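Local coordinates for protein endo-alpha-mannosidase (Bacteroides thetaiotaomicron, PDB 4ACY) that probably hydrolyses internal alpha-mannosidic linkages of mannose-containing glycans, as an endo-acting alpha-mannosidase of glycoside hydrolase family 99, at residues Asn48-Pro53 with Lys60-Pro65; Gly95-Asn100 with Ser326-His331; Cys150-Pro155 with Gly244-Phe249; Gly333-Pro338 with Leu350-Leu355. One frame throughout, in Å; residues are numbered along the deposited sequence.

Contact 1 of 4, residues Asn48-Pro53 with Lys60-Pro65; sequences NWYGNP and KHWMHP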
# COMPACT_ATOMS: atom_id res chain seq x y z
N ASN A 48 -5.74 -7.39 -1.23
CA ASN A 48 -6.78 -8.39 -1.00
C ASN A 48 -7.16 -9.12 -2.29
O ASN A 48 -8.31 -9.58 -2.48
CB ASN A 48 -8.00 -7.73 -0.34
CG ASN A 48 -8.72 -6.76 -1.27
OD1 ASN A 48 -8.16 -6.31 -2.27
ND2 ASN A 48 -9.97 -6.46 -0.95
N TRP A 49 -6.17 -9.27 -3.15
CA TRP A 49 -6.42 -9.77 -4.49
C TRP A 49 -6.04 -11.23 -4.70
O TRP A 49 -6.14 -11.72 -5.81
CB TRP A 49 -5.78 -8.86 -5.55
CG TRP A 49 -4.29 -8.62 -5.43
CD1 TRP A 49 -3.34 -9.44 -4.86
CD2 TRP A 49 -3.59 -7.49 -5.94
NE1 TRP A 49 -2.09 -8.87 -4.99
CE2 TRP A 49 -2.22 -7.68 -5.66
CE3 TRP A 49 -3.99 -6.34 -6.65
CZ2 TRP A 49 -1.24 -6.74 -6.04
CZ3 TRP A 49 -3.03 -5.42 -7.02
CH2 TRP A 49 -1.66 -5.62 -6.72
N TYR A 50 -5.67 -11.93 -3.62
CA TYR A 50 -5.16 -13.29 -3.74
C TYR A 50 -6.30 -14.28 -3.65
O TYR A 50 -7.25 -14.06 -2.91
CB TYR A 50 -4.11 -13.58 -2.67
CG TYR A 50 -2.92 -12.66 -2.79
CD1 TYR A 50 -1.98 -12.82 -3.81
CD2 TYR A 50 -2.75 -11.59 -1.90
CE1 TYR A 50 -0.90 -11.97 -3.93
CE2 TYR A 50 -1.66 -10.74 -2.01
CZ TYR A 50 -0.76 -10.92 -3.04
OH TYR A 50 0.29 -10.05 -3.15
N GLY A 51 -6.22 -15.36 -4.41
CA GLY A 51 -7.30 -16.35 -4.41
C GLY A 51 -6.72 -17.70 -4.71
O GLY A 51 -5.65 -17.79 -5.28
N ASN A 52 -7.43 -18.76 -4.30
CA ASN A 52 -6.94 -20.11 -4.56
C ASN A 52 -8.10 -21.05 -4.89
O ASN A 52 -9.27 -20.68 -4.70
CB ASN A 52 -6.06 -20.62 -3.40
CG ASN A 52 -6.80 -20.73 -2.07
OD1 ASN A 52 -8.00 -20.97 -2.03
ND2 ASN A 52 -6.07 -20.58 -0.98
N PRO A 53 -7.80 -22.25 -5.42
CA PRO A 53 -8.86 -23.17 -5.82
C PRO A 53 -9.77 -23.60 -4.67
O PRO A 53 -10.98 -23.72 -4.87
CB PRO A 53 -8.07 -24.37 -6.36
CG PRO A 53 -6.81 -23.73 -6.91
CD PRO A 53 -6.47 -22.71 -5.87
N LYS A 60 -5.84 -16.92 -8.04
CA LYS A 60 -5.91 -15.52 -8.39
C LYS A 60 -4.65 -14.85 -7.89
O LYS A 60 -4.29 -14.96 -6.72
CB LYS A 60 -7.15 -14.86 -7.78
CG LYS A 60 -8.46 -15.44 -8.24
CD LYS A 60 -9.63 -14.68 -7.61
CE LYS A 60 -10.98 -15.26 -8.03
NZ LYS A 60 -12.06 -14.90 -7.05
N HIS A 61 -3.98 -14.15 -8.79
CA HIS A 61 -2.72 -13.44 -8.50
C HIS A 61 -1.46 -14.28 -8.25
O HIS A 61 -0.37 -13.89 -8.69
CB HIS A 61 -2.92 -12.35 -7.43
CG HIS A 61 -3.35 -11.04 -8.02
ND1 HIS A 61 -2.46 -10.03 -8.31
CD2 HIS A 61 -4.57 -10.60 -8.41
CE1 HIS A 61 -3.11 -9.02 -8.85
NE2 HIS A 61 -4.39 -9.33 -8.92
N TRP A 62 -1.59 -15.41 -7.56
CA TRP A 62 -0.46 -16.34 -7.48
C TRP A 62 -0.14 -16.85 -8.88
O TRP A 62 1.01 -17.18 -9.18
CB TRP A 62 -0.75 -17.51 -6.53
CG TRP A 62 -1.17 -17.05 -5.17
CD1 TRP A 62 -2.38 -17.29 -4.56
CD2 TRP A 62 -0.40 -16.29 -4.23
NE1 TRP A 62 -2.40 -16.72 -3.32
CE2 TRP A 62 -1.21 -16.09 -3.09
CE3 TRP A 62 0.89 -15.73 -4.26
CZ2 TRP A 62 -0.76 -15.38 -1.97
CZ3 TRP A 62 1.34 -15.02 -3.14
CH2 TRP A 62 0.50 -14.84 -2.02
N MSE A 63 -1.20 -16.94 -9.69
CA MSE A 63 -1.09 -17.06 -11.13
C MSE A 63 -1.07 -15.62 -11.66
O MSE A 63 -1.90 -14.82 -11.27
CB MSE A 63 -2.29 -17.83 -11.66
CG MSE A 63 -2.49 -17.76 -13.15
SE MSE A 63 -3.96 -18.88 -13.74
CE MSE A 63 -5.38 -18.20 -12.63
N HIS A 64 -0.11 -15.30 -12.53
CA HIS A 64 0.05 -13.91 -12.97
C HIS A 64 0.77 -13.87 -14.30
O HIS A 64 1.65 -14.70 -14.55
CB HIS A 64 0.86 -13.16 -11.91
CG HIS A 64 0.82 -11.66 -12.02
ND1 HIS A 64 1.59 -10.95 -12.91
CD2 HIS A 64 0.14 -10.74 -11.29
CE1 HIS A 64 1.37 -9.66 -12.75
NE2 HIS A 64 0.50 -9.50 -11.77
N PRO A 65 0.40 -12.91 -15.19
CA PRO A 65 1.16 -12.82 -16.43
C PRO A 65 2.59 -12.34 -16.19
O PRO A 65 2.90 -11.78 -15.13
CB PRO A 65 0.40 -11.77 -17.27
CG PRO A 65 -0.86 -11.51 -16.61
CD PRO A 65 -0.78 -12.04 -15.18

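Contact 2 of 4, residues Gly95-Asn100 with Ser326-His331; sequences GTYSSN and SFNEWH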
# COMPACT_ATOMS: atom_id res chain seq x y z
N GLY A 95 1.45 -19.71 2.39
CA GLY A 95 1.30 -20.38 1.11
C GLY A 95 0.53 -19.56 0.10
O GLY A 95 0.51 -18.32 0.19
N THR A 96 -0.11 -20.24 -0.84
CA THR A 96 -0.95 -19.59 -1.86
C THR A 96 -2.31 -19.33 -1.27
O THR A 96 -3.29 -20.00 -1.59
CB THR A 96 -1.05 -20.42 -3.16
OG1 THR A 96 -1.42 -21.78 -2.87
CG2 THR A 96 0.27 -20.38 -3.88
N TYR A 97 -2.36 -18.36 -0.37
CA TYR A 97 -3.56 -18.12 0.40
C TYR A 97 -4.64 -17.37 -0.34
O TYR A 97 -4.38 -16.72 -1.35
CB TYR A 97 -3.24 -17.40 1.69
CG TYR A 97 -2.58 -16.03 1.57
CD1 TYR A 97 -3.35 -14.88 1.28
CD2 TYR A 97 -1.23 -15.85 1.85
CE1 TYR A 97 -2.77 -13.62 1.23
CE2 TYR A 97 -0.64 -14.59 1.83
CZ TYR A 97 -1.42 -13.48 1.51
OH TYR A 97 -0.82 -12.24 1.50
N SER A 98 -5.86 -17.45 0.19
CA SER A 98 -6.96 -16.65 -0.34
C SER A 98 -7.24 -15.45 0.55
O SER A 98 -7.36 -15.58 1.77
CB SER A 98 -8.24 -17.45 -0.44
OG SER A 98 -9.33 -16.59 -0.77
N SER A 99 -7.41 -14.30 -0.08
CA SER A 99 -7.80 -13.08 0.63
C SER A 99 -9.22 -13.18 1.18
O SER A 99 -9.62 -12.39 2.03
CB SER A 99 -7.69 -11.88 -0.32
OG SER A 99 -6.34 -11.66 -0.71
N ASN A 100 -9.99 -14.14 0.67
CA ASN A 100 -11.36 -14.37 1.14
C ASN A 100 -11.49 -15.43 2.22
O ASN A 100 -12.61 -15.84 2.55
CB ASN A 100 -12.27 -14.72 -0.04
CG ASN A 100 -12.27 -13.64 -1.08
OD1 ASN A 100 -12.09 -13.91 -2.27
ND2 ASN A 100 -12.42 -12.40 -0.64
N SER A 326 5.37 -2.90 1.56
CA SER A 326 3.94 -3.17 1.71
C SER A 326 3.73 -4.20 2.80
O SER A 326 4.67 -4.85 3.22
CB SER A 326 3.41 -3.77 0.39
OG SER A 326 4.13 -4.95 0.06
N PHE A 327 2.48 -4.39 3.24
CA PHE A 327 2.22 -5.63 3.96
C PHE A 327 2.44 -6.84 3.03
O PHE A 327 3.16 -7.77 3.37
CB PHE A 327 0.82 -5.68 4.56
CG PHE A 327 0.57 -6.96 5.32
CD1 PHE A 327 1.26 -7.20 6.51
CD2 PHE A 327 -0.28 -7.94 4.83
CE1 PHE A 327 1.10 -8.39 7.21
CE2 PHE A 327 -0.46 -9.13 5.53
CZ PHE A 327 0.23 -9.34 6.72
N ASN A 328 1.81 -6.84 1.86
CA ASN A 328 1.77 -8.08 1.09
C ASN A 328 1.62 -7.90 -0.41
O ASN A 328 0.79 -8.56 -1.05
CB ASN A 328 0.67 -9.03 1.62
CG ASN A 328 -0.74 -8.46 1.46
OD1 ASN A 328 -0.94 -7.24 1.36
ND2 ASN A 328 -1.74 -9.36 1.44
N GLU A 329 2.45 -7.01 -0.97
CA GLU A 329 2.56 -6.93 -2.43
C GLU A 329 3.67 -7.90 -2.82
O GLU A 329 4.82 -7.51 -3.03
CB GLU A 329 2.89 -5.50 -2.87
CG GLU A 329 2.13 -5.02 -4.15
CD GLU A 329 2.40 -5.85 -5.41
OE1 GLU A 329 2.94 -6.97 -5.31
OE2 GLU A 329 2.04 -5.38 -6.53
N TRP A 330 3.30 -9.18 -2.85
CA TRP A 330 4.24 -10.27 -3.08
C TRP A 330 4.89 -10.16 -4.45
O TRP A 330 6.08 -10.48 -4.60
CB TRP A 330 3.57 -11.64 -2.88
CG TRP A 330 3.35 -11.92 -1.42
CD1 TRP A 330 2.24 -11.63 -0.68
CD2 TRP A 330 4.29 -12.52 -0.50
NE1 TRP A 330 2.42 -12.02 0.62
CE2 TRP A 330 3.67 -12.56 0.77
CE3 TRP A 330 5.60 -13.02 -0.63
CZ2 TRP A 330 4.31 -13.09 1.90
CZ3 TRP A 330 6.23 -13.55 0.49
CH2 TRP A 330 5.58 -13.57 1.75
N HIS A 331 4.15 -9.68 -5.45
CA HIS A 331 4.70 -9.64 -6.81
C HIS A 331 5.91 -8.75 -6.87
O HIS A 331 6.79 -8.96 -7.70
CB HIS A 331 3.70 -9.13 -7.85
CG HIS A 331 2.37 -9.80 -7.80
ND1 HIS A 331 2.19 -11.16 -7.96
CD2 HIS A 331 1.13 -9.27 -7.63
CE1 HIS A 331 0.91 -11.44 -7.86
NE2 HIS A 331 0.24 -10.32 -7.68

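Contact 3 of 4, residues Cys150-Pro155 with Gly244-Phe249; sequences CFHIEP and GFYTYF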
# COMPACT_ATOMS: atom_id res chain seq x y z
N CYS A 150 -8.38 1.78 5.91
CA CYS A 150 -8.69 2.83 4.96
C CYS A 150 -8.50 2.27 3.56
O CYS A 150 -8.23 1.08 3.40
CB CYS A 150 -7.83 4.08 5.21
SG CYS A 150 -6.06 3.89 4.88
N PHE A 151 -8.64 3.12 2.54
CA PHE A 151 -8.73 2.60 1.18
C PHE A 151 -7.72 3.24 0.25
O PHE A 151 -7.45 4.44 0.36
CB PHE A 151 -10.17 2.77 0.66
CG PHE A 151 -11.14 1.89 1.38
CD1 PHE A 151 -11.56 2.19 2.68
CD2 PHE A 151 -11.59 0.72 0.78
CE1 PHE A 151 -12.43 1.33 3.38
CE2 PHE A 151 -12.45 -0.14 1.46
CZ PHE A 151 -12.87 0.16 2.76
N HIS A 152 -7.18 2.40 -0.63
CA HIS A 152 -6.16 2.78 -1.59
C HIS A 152 -6.79 2.68 -2.97
O HIS A 152 -6.98 1.59 -3.50
CB HIS A 152 -4.97 1.80 -1.47
CG HIS A 152 -3.72 2.26 -2.17
ND1 HIS A 152 -2.61 1.47 -2.27
CD2 HIS A 152 -3.41 3.43 -2.79
CE1 HIS A 152 -1.65 2.12 -2.92
NE2 HIS A 152 -2.12 3.32 -3.25
N ILE A 153 -7.17 3.83 -3.53
CA ILE A 153 -7.92 3.85 -4.79
C ILE A 153 -7.00 3.65 -5.98
O ILE A 153 -6.12 4.47 -6.25
CB ILE A 153 -8.72 5.16 -4.94
CG1 ILE A 153 -9.59 5.39 -3.70
CG2 ILE A 153 -9.57 5.17 -6.25
CD1 ILE A 153 -10.72 4.39 -3.51
N GLU A 154 -7.22 2.54 -6.69
CA GLU A 154 -6.30 2.11 -7.73
C GLU A 154 -6.75 2.62 -9.09
O GLU A 154 -7.86 3.16 -9.19
CB GLU A 154 -6.18 0.59 -7.74
CG GLU A 154 -5.66 0.02 -6.40
CD GLU A 154 -4.15 0.11 -6.27
OE1 GLU A 154 -3.47 0.62 -7.19
OE2 GLU A 154 -3.64 -0.35 -5.21
N PRO A 155 -5.90 2.49 -10.13
CA PRO A 155 -6.28 2.98 -11.48
C PRO A 155 -7.19 2.00 -12.21
O PRO A 155 -6.76 1.31 -13.14
CB PRO A 155 -4.93 3.15 -12.20
CG PRO A 155 -3.87 3.01 -11.13
CD PRO A 155 -4.48 2.11 -10.10
N GLY A 244 -3.00 16.08 0.78
CA GLY A 244 -1.63 15.67 1.00
C GLY A 244 -1.10 14.79 -0.11
O GLY A 244 -1.73 14.65 -1.17
N PHE A 245 0.05 14.20 0.16
CA PHE A 245 0.75 13.39 -0.86
C PHE A 245 1.55 12.25 -0.26
O PHE A 245 2.03 12.35 0.87
CB PHE A 245 1.67 14.28 -1.72
CG PHE A 245 2.64 15.10 -0.94
CD1 PHE A 245 2.26 16.33 -0.40
CD2 PHE A 245 3.97 14.68 -0.78
CE1 PHE A 245 3.18 17.11 0.33
CE2 PHE A 245 4.89 15.46 -0.06
CZ PHE A 245 4.49 16.67 0.48
N TYR A 246 1.68 11.17 -1.03
CA TYR A 246 2.49 10.02 -0.62
C TYR A 246 3.37 9.59 -1.77
O TYR A 246 3.20 10.09 -2.89
CB TYR A 246 1.63 8.85 -0.10
CG TYR A 246 0.87 8.03 -1.14
CD1 TYR A 246 -0.06 8.62 -2.01
CD2 TYR A 246 1.06 6.64 -1.22
CE1 TYR A 246 -0.77 7.85 -2.96
CE2 TYR A 246 0.34 5.85 -2.13
CZ TYR A 246 -0.56 6.46 -3.01
OH TYR A 246 -1.28 5.72 -3.92
N THR A 247 4.30 8.68 -1.49
CA THR A 247 5.38 8.39 -2.44
C THR A 247 5.32 6.98 -3.02
O THR A 247 5.86 6.73 -4.11
CB THR A 247 6.76 8.64 -1.83
OG1 THR A 247 6.97 7.76 -0.72
CG2 THR A 247 6.87 10.09 -1.36
N TYR A 248 4.66 6.09 -2.28
CA TYR A 248 4.45 4.68 -2.61
C TYR A 248 5.69 3.79 -2.81
O TYR A 248 5.90 2.84 -2.06
CB TYR A 248 3.42 4.44 -3.75
CG TYR A 248 3.14 2.97 -3.81
CD1 TYR A 248 2.33 2.38 -2.85
CD2 TYR A 248 3.78 2.15 -4.75
CE1 TYR A 248 2.13 1.00 -2.83
CE2 TYR A 248 3.58 0.75 -4.74
CZ TYR A 248 2.75 0.19 -3.78
OH TYR A 248 2.52 -1.17 -3.75
N PHE A 249 6.46 4.07 -3.86
CA PHE A 249 7.46 3.10 -4.34
C PHE A 249 8.50 2.74 -3.28
O PHE A 249 9.11 3.62 -2.70
CB PHE A 249 8.10 3.62 -5.62
CG PHE A 249 7.10 3.90 -6.68
CD1 PHE A 249 6.44 2.85 -7.32
CD2 PHE A 249 6.75 5.21 -7.00
CE1 PHE A 249 5.46 3.09 -8.29
CE2 PHE A 249 5.78 5.47 -7.97
CZ PHE A 249 5.13 4.41 -8.62

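Contact 4 of 4, residues Gly333-Pro338 with Leu350-Leu355; sequences GTQIEP and LDYKPL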
# COMPACT_ATOMS: atom_id res chain seq x y z
N GLY A 333 7.95 -7.96 -4.19
CA GLY A 333 9.00 -8.29 -3.22
C GLY A 333 9.15 -7.24 -2.14
O GLY A 333 10.23 -7.05 -1.57
N THR A 334 8.07 -6.51 -1.89
CA THR A 334 8.11 -5.44 -0.89
C THR A 334 7.44 -5.84 0.42
O THR A 334 7.37 -5.02 1.32
CB THR A 334 7.44 -4.15 -1.41
OG1 THR A 334 6.08 -4.43 -1.77
CG2 THR A 334 8.20 -3.61 -2.63
N GLN A 335 6.99 -7.10 0.53
CA GLN A 335 6.15 -7.53 1.66
C GLN A 335 6.91 -7.57 2.99
O GLN A 335 8.08 -7.93 3.02
CB GLN A 335 5.48 -8.89 1.36
CG GLN A 335 6.37 -10.13 1.46
CD GLN A 335 7.52 -10.20 0.43
OE1 GLN A 335 7.41 -9.70 -0.70
NE2 GLN A 335 8.60 -10.83 0.83
N ILE A 336 6.24 -7.16 4.06
CA ILE A 336 6.79 -7.43 5.40
C ILE A 336 6.18 -8.71 5.94
O ILE A 336 6.67 -9.25 6.95
CB ILE A 336 6.63 -6.23 6.38
CG1 ILE A 336 5.15 -5.90 6.59
CG2 ILE A 336 7.46 -5.00 5.91
CD1 ILE A 336 4.93 -4.92 7.75
N GLU A 337 5.16 -9.21 5.25
CA GLU A 337 4.50 -10.48 5.59
C GLU A 337 5.54 -11.62 5.66
O GLU A 337 6.49 -11.66 4.85
CB GLU A 337 3.38 -10.83 4.62
CG GLU A 337 2.56 -12.03 5.09
CD GLU A 337 1.44 -12.42 4.20
OE1 GLU A 337 1.16 -11.73 3.19
OE2 GLU A 337 0.80 -13.45 4.52
N PRO A 338 5.40 -12.51 6.66
CA PRO A 338 6.39 -13.58 6.79
C PRO A 338 6.56 -14.43 5.55
O PRO A 338 5.57 -14.85 4.95
CB PRO A 338 5.83 -14.43 7.94
CG PRO A 338 5.15 -13.43 8.79
CD PRO A 338 4.52 -12.43 7.84
N LEU A 350 13.75 -16.53 -3.04
CA LEU A 350 14.48 -15.76 -2.04
C LEU A 350 13.76 -15.96 -0.71
O LEU A 350 12.61 -16.40 -0.69
CB LEU A 350 14.47 -14.28 -2.39
CG LEU A 350 15.17 -13.88 -3.69
CD1 LEU A 350 15.01 -12.38 -3.92
CD2 LEU A 350 16.66 -14.25 -3.65
N ASP A 351 14.45 -15.64 0.38
CA ASP A 351 13.85 -15.74 1.72
C ASP A 351 14.55 -14.79 2.67
O ASP A 351 15.39 -13.99 2.25
CB ASP A 351 13.89 -17.19 2.25
CG ASP A 351 15.31 -17.76 2.30
OD1 ASP A 351 16.25 -17.03 2.69
OD2 ASP A 351 15.49 -18.95 1.94
N TYR A 352 14.22 -14.86 3.97
CA TYR A 352 14.79 -13.91 4.93
C TYR A 352 15.98 -14.47 5.72
O TYR A 352 16.50 -13.78 6.60
CB TYR A 352 13.73 -13.42 5.94
CG TYR A 352 12.47 -12.80 5.36
CD1 TYR A 352 12.46 -12.23 4.08
CD2 TYR A 352 11.28 -12.78 6.10
CE1 TYR A 352 11.30 -11.68 3.55
CE2 TYR A 352 10.11 -12.21 5.58
CZ TYR A 352 10.14 -11.66 4.30
OH TYR A 352 8.98 -11.11 3.79
N LYS A 353 16.41 -15.69 5.41
CA LYS A 353 17.53 -16.30 6.15
C LYS A 353 18.74 -15.37 6.13
O LYS A 353 18.99 -14.73 5.11
CB LYS A 353 17.91 -17.66 5.57
CG LYS A 353 16.78 -18.69 5.48
CD LYS A 353 16.26 -19.09 6.84
CE LYS A 353 15.22 -20.22 6.68
NZ LYS A 353 14.19 -20.11 7.68
N PRO A 354 19.52 -15.32 7.23
CA PRO A 354 19.41 -16.16 8.43
C PRO A 354 18.49 -15.60 9.51
O PRO A 354 18.58 -16.01 10.67
CB PRO A 354 20.84 -16.16 8.97
CG PRO A 354 21.33 -14.78 8.67
CD PRO A 354 20.66 -14.39 7.34
N LEU A 355 17.63 -14.65 9.13
CA LEU A 355 16.69 -14.00 10.05
C LEU A 355 15.36 -14.77 10.10
O LEU A 355 15.09 -15.60 9.24
CB LEU A 355 16.50 -12.52 9.67
CG LEU A 355 17.77 -11.65 9.58
CD1 LEU A 355 17.45 -10.21 9.20
CD2 LEU A 355 18.57 -11.68 10.89

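Contact 1 of 4, residues Asn48-Pro53 with Lys60-Pro65
Trp49 lies flat on His61, and its indole crosses the imidazole atom by atom. Its CB sits over the His61 ring as a CH-pi contact, 3.9 Å from the centroid. CG comes next, above the CD2-NE2 bond, while CD1 covers CG of His61. CD2 makes the tightest approach, 3.3 Å from His61 CE1; NE1 lies over ND1 and CE2 over the ND1-CE1 side. Trp49 CE3 still meets His61 CE1 at 3.6 Å, but CZ2 and CZ3 only at about 4 Å. The two five-membered rings are thus stacked face to face, planes 6° apart. A chi1 of 56°, with Trp49 CG between its backbone N and carbonyl carbon, allows this overlap. His61 ND1 bonds to His331, which would help fix the ring's rotation, and NE2 to a glycerol probably from the crystallisation liquor. Tyr50 and Trp62 form an offset stack, centroids 4.2 Å apart and planes at 21°; the other face of Tyr50 carries Trp49 CD1. Gly51 N reaches Lys60 O at 3.0 Å, and Lys60 N returns to Gly51 O at 2.9 Å: a single antiparallel hydrogen-bonded pair, closing the excursion, with its short helix 53-56, that follows the first strand, 42-46, of a TIM barrel.

Contact 2 of 4, residues Gly95-Asn100 with Ser326-His331
Tyr97 OH receives the side-chain amide of Asn328 where two loops of the TIM barrel meet: one leads into helix 102-115, the other follows the last barrel strand, 322-324. Asn328 ND2 stands 3.0 Å from Tyr97 OH, with a nearly straight angle of 170° at the hydrogen. The hydroxyl lies in the amide plane, and amide and phenol ring are almost coplanar, 8° apart, with ND2 at the ring's edge. A chi1 of 64°, which sets Asn328 CG between its backbone N and carbonyl carbon, brings ND2 there. Trp330 turns the edge of its indole to the same oxygen, its NE1 3.4 Å from Tyr97 OH.

Further out, Glu337 ties the group together, its OE1 bonded to both Tyr97 OH and Trp330 NE1, a buried carboxylate that probably polarises the phenol. Asn328 is held at its other end, where OD1 accepts from the backbone N of Tyr47, and this fixes which way the amide faces. A phenylalanine here removes the hydroxyl; Asn328 ND2 would probably lose its acceptor, and Glu337 OE1 would keep only Trp330 NE1 of the two partners just named. Behind Asn328 the backbone is braced by an ST motif: Ser326 OG accepts from Glu329 N at 2.9 Å. On the tyrosine's side, an ST turn follows, with Ser98 OG taking the hydrogen of Asn100 N at 2.9 Å.

Contact 3 of 4, residues Cys150-Pro155 with Gly244-Phe249
His152 and Tyr246 reach toward each other across the interior of a TIM barrel, from the third strand, 148-153, and the sixth, 244-246. Their backbones do not pair, and the side chains alone make the contact, with Tyr248 as the third member of an aromatic cluster.

The polar part is one short hydrogen bond. His152 NE2 and Tyr246 OH are 2.6 Å apart, and either atom could be the donor. The hydroxyl lies at the edge of the imidazole, in its plane, and NE2 in turn is near the plane of the phenol ring. With chi1 at -167°, His152 CG is anti to the backbone N and the imidazole extends into the barrel. Tyr248 OH turns elsewhere, to the hydroxyl of Tyr47.

Across the contact neither ring pair is a stack. The planes of His152 and Tyr246 stand 73° apart, and those of His152 and Tyr248 41° apart, both oblique. Tyr248 crosses His152 at about a right angle and presents CE1 to the imidazole edge, 3.9 Å from His152 CE1. Phe45, from the first barrel strand, meets both the His152 and the Tyr248 rings, while Phe191 packs edge-to-face with Tyr246.

Glu154, just past the strand, comes over the imidazole; its OE2 is also hydrogen-bonded to Thr123 OG1. That OE2 hangs 3.6 Å above the plane of the His152 ring, offset toward the rim.

Contact 4 of 4, residues Gly333-Pro338 with Leu350-Leu355
Tyr352 sends its hydroxyl into the 333-338 loop, where the oxygen both donates and accepts. As donor, Tyr352 OH reaches the backbone carbonyl Glu337 O at 2.8 Å; the C=O...donor angle is 158°, and the hydroxyl is tilted somewhat from the carbonyl plane. As acceptor, it takes a hydrogen from Gln335 NE2 at 3.0 Å, with the hydroxyl 18° out of the amide plane. Amide and phenol ring are nearly coplanar; Gln335 NE2 and Glu337 O both lie at the ring's edge, near its plane. Gln335 gets there by bending at chi2 (-65°), which folds the amide back toward the tyrosine. Pro338 adds an apolar touch, its CA 4.1 Å from Tyr352 CE2. A phenylalanine in its place takes away the hydroxyl, and Glu337 O and Gln335 NE2 would probably lack a partner here, leaving the amide likely to turn. The Glu337 carboxylate points to Tyr97, while Gln335 O is met by Arg301. Next to Tyr352, Asp351 OD1 accepts from Lys353 N at 3.0 Å, an Asx turn just before the cis peptide bond that precedes Pro354. The contact joins two parts of one long loop, the excursion between the eighth strand of the TIM barrel and its final helix, 359-376.

Overall arrangement
Contact 2 links the set, touching contacts 1, 3 and 4, while contacts 1 and 4 do not touch, their nearest atoms about 6 Å apart. Contacts 1 and 2, centres about 8 Å apart, are joined by Tyr50 OH to Asn328 O (2.6 Å) and His61 ND1 to His331 NE2 (2.8 Å). Contact 4, about 13 Å from contact 2 between centres, is tied to it by Ser326 OG and Thr334 OG1 at 2.7 Å. The centre of contact 3 lies about 7 Å from the centre of the chain; Tyr248 OH meets Glu329 CG of contact 2. Formic acid about 5 Å from the Trp49 side chain and about 3 Å from that of His152, though probably from the crystallisation liquor, may mark a pocket.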